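Local coordinates for protein choline dehydrogenase and related flavoproteins (Aspergillus oryzae, PDB 3Q9T) that acts as a formate oxidase of the glucose-methanol-choline oxidoreductase family, with bound 8-formyl-FAD as its cofactor, at residues D110-F115 against V545-P550. Numbering follows the deposited sequence. Where two conformers were deposited one is given.
Sequences DQWEEF and VIPIIP
In this GMC-family flavoenzyme the loop that follows the last strand of the parallel FAD-binding sheet, 538-540, runs as an irregular, proline-containing segment, and residues 545-550 illustrate how two aromatic rings can grip a single proline. The type I turn Asp110-Glu113, closed by Glu113 N on Asp110 O, leads into helix 113-116 and presents Trp112 and Phe115 to Pro547. With CG anti to the carbonyl carbon in both (chi1 -70° and -62°), the two rings are brought to Pro547. The pyrrolidine ring of Pro547 divides its carbons between them. Its CD sits almost squarely over the six-membered ring of Trp112, 3.6 Å from the centroid, while CG rests nearer the ring fusion, 3.7 Å from Trp112 CD2. CB turns to the other aromatic: it lies over a face of Phe115, displaced toward the rim, and comes within 3.6 Å of Phe115 CG. The CD and CB contacts are CH-pi interactions, so the proline is wedged between the two rings.

The indole also has a polar tie. Trp112 NE1 donates to Ile548 O at 3.1 Å, a weak bond because it is bent to 131° at the hydrogen. Beyond it, Trp112 CZ2 meets Ile546 CG2 at 3.6 Å. Ile548, its side chain antiparallel to the indole, extends CD1 to 3.5 Å from Gln111 CB, and its CG1 approaches Phe115 CE2 obliquely, at 4.0 Å.

Around the contact, Phe109 of helix 106-110 meets the Trp112 ring and also touches Pro550, while Phe115 reaches Leu517. On the cofactor side Ile546 packs on Ser557 and Val558, and its side chain is about 7 Å from the bound 8-formyl-FAD; the contact thus joins the 106-116 region to the loop between strand 538-540 and helix 555-572.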
loop_
_atom_site.group_PDB
_atom_site.type_symbol
_atom_site.label_atom_id
_atom_site.label_comp_id
_atom_site.label_asym_id
_atom_site.label_seq_id
_atom_site.Cartn_x
_atom_site.Cartn_y
_atom_site.Cartn_z
ATOM N N ASP A 110 -26.959 11.408 21.061
ATOM C CA ASP A 110 -28.339 11.020 21.256
ATOM C C ASP A 110 -28.660 9.740 20.503
ATOM O O ASP A 110 -29.494 8.963 20.946
ATOM C CB ASP A 110 -29.300 12.140 20.834
ATOM C CG ASP A 110 -29.508 13.172 21.928
ATOM O OD1 ASP A 110 -29.126 12.905 23.095
ATOM O OD2 ASP A 110 -30.070 14.245 21.621
ATOM N N GLN A 111 -28.006 9.513 19.365
ATOM C CA GLN A 111 -28.274 8.314 18.575
ATOM C C GLN A 111 -27.628 7.072 19.188
ATOM O O GLN A 111 -27.914 5.960 18.778
ATOM C CB GLN A 111 -27.840 8.492 17.120
ATOM C CG GLN A 111 -28.435 9.709 16.443
ATOM C CD GLN A 111 -29.942 9.765 16.564
ATOM O OE1 GLN A 111 -30.652 8.976 15.942
ATOM N NE2 GLN A 111 -30.441 10.705 17.366
ATOM N N TRP A 112 -26.761 7.262 20.175
ATOM C CA TRP A 112 -26.244 6.104 20.901
ATOM C C TRP A 112 -27.399 5.364 21.588
ATOM O O TRP A 112 -27.281 4.186 21.932
ATOM C CB TRP A 112 -25.198 6.502 21.933
ATOM C CG TRP A 112 -23.877 6.980 21.370
ATOM C CD1 TRP A 112 -23.652 7.533 20.146
ATOM C CD2 TRP A 112 -22.603 6.940 22.029
ATOM N NE1 TRP A 112 -22.319 7.838 19.999
ATOM C CE2 TRP A 112 -21.656 7.488 21.144
ATOM C CE3 TRP A 112 -22.173 6.482 23.281
ATOM C CZ2 TRP A 112 -20.305 7.601 21.469
ATOM C CZ3 TRP A 112 -20.831 6.600 23.609
ATOM C CH2 TRP A 112 -19.911 7.153 22.703
ATOM N N GLU A 113 -28.525 6.051 21.769
ATOM C CA GLU A 113 -29.659 5.444 22.452
ATOM C C GLU A 113 -30.027 4.088 21.852
ATOM O O GLU A 113 -30.404 3.164 22.562
ATOM C CB GLU A 113 -30.883 6.362 22.418
ATOM C CG GLU A 113 -32.150 5.642 22.852
ATOM C CD GLU A 113 -33.270 6.582 23.238
ATOM O OE1 GLU A 113 -33.101 7.811 23.100
ATOM O OE2 GLU A 113 -34.323 6.087 23.695
ATOM N N GLU A 114 -29.920 3.993 20.533
ATOM C CA GLU A 114 -30.247 2.774 19.804
ATOM C C GLU A 114 -29.392 1.602 20.256
ATOM O O GLU A 114 -29.765 0.445 20.088
ATOM C CB GLU A 114 -30.036 3.004 18.317
ATOM C CG GLU A 114 -30.313 1.792 17.456
ATOM C CD GLU A 114 -29.960 2.044 16.003
ATOM O OE1 GLU A 114 -29.480 3.158 15.702
ATOM O OE2 GLU A 114 -30.158 1.135 15.166
ATOM N N PHE A 115 -28.238 1.908 20.835
ATOM C CA PHE A 115 -27.332 0.866 21.281
ATOM C C PHE A 115 -27.329 0.743 22.794
ATOM O O PHE A 115 -27.280 -0.359 23.328
ATOM C CB PHE A 115 -25.915 1.151 20.776
ATOM C CG PHE A 115 -25.806 1.177 19.280
ATOM C CD1 PHE A 115 -25.438 0.039 18.578
ATOM C CD2 PHE A 115 -26.097 2.333 18.574
ATOM C CE1 PHE A 115 -25.339 0.067 17.201
ATOM C CE2 PHE A 115 -26.006 2.369 17.197
ATOM C CZ PHE A 115 -25.628 1.243 16.502
ATOM N N VAL A 545 -15.824 0.303 22.355
ATOM C CA VAL A 545 -17.135 0.308 22.934
ATOM C C VAL A 545 -18.045 1.287 22.190
ATOM O O VAL A 545 -19.259 1.077 22.096
ATOM C CB VAL A 545 -16.971 0.666 24.426
ATOM C CG1 VAL A 545 -17.940 1.725 24.874
ATOM C CG2 VAL A 545 -17.022 -0.591 25.272
ATOM N N ILE A 546 -17.434 2.331 21.636
ATOM C CA ILE A 546 -18.132 3.429 20.950
ATOM C C ILE A 546 -18.948 2.989 19.734
ATOM O O ILE A 546 -18.398 2.481 18.760
ATOM C CB ILE A 546 -17.130 4.530 20.560
ATOM C CG1 ILE A 546 -16.502 5.113 21.832
ATOM C CG2 ILE A 546 -17.800 5.621 19.746
ATOM C CD1 ILE A 546 -15.290 6.043 21.574
ATOM N N PRO A 547 -20.275 3.171 19.800
ATOM C CA PRO A 547 -21.197 2.641 18.784
ATOM C C PRO A 547 -21.434 3.558 17.559
ATOM O O PRO A 547 -21.863 3.074 16.520
ATOM C CB PRO A 547 -22.498 2.459 19.568
ATOM C CG PRO A 547 -22.445 3.558 20.590
ATOM C CD PRO A 547 -20.990 3.769 20.946
ATOM N N ILE A 548 -21.188 4.853 17.701
ATOM C CA ILE A 548 -21.280 5.810 16.595
ATOM C C ILE A 548 -20.172 6.838 16.805
ATOM O O ILE A 548 -20.149 7.525 17.826
ATOM C CB ILE A 548 -22.611 6.562 16.595
ATOM C CG1 ILE A 548 -23.787 5.596 16.530
ATOM C CG2 ILE A 548 -22.677 7.530 15.409
ATOM C CD1 ILE A 548 -25.127 6.295 16.517
ATOM N N ILE A 549 -19.241 6.934 15.865
ATOM C CA ILE A 549 -18.035 7.747 16.098
ATOM C C ILE A 549 -18.376 9.239 16.248
ATOM O O ILE A 549 -19.136 9.787 15.465
ATOM C CB ILE A 549 -16.991 7.542 14.969
ATOM C CG1 ILE A 549 -15.635 8.142 15.367
ATOM C CG2 ILE A 549 -17.519 8.123 13.648
ATOM C CD1 ILE A 549 -14.531 7.986 14.270
ATOM N N PRO A 550 -17.843 9.888 17.292
ATOM C CA PRO A 550 -18.120 11.318 17.512
ATOM C C PRO A 550 -17.669 12.195 16.336
ATOM O O PRO A 550 -16.897 11.735 15.488
ATOM C CB PRO A 550 -17.308 11.644 18.778
ATOM C CG PRO A 550 -17.209 10.322 19.509
ATOM C CD PRO A 550 -17.161 9.257 18.441
#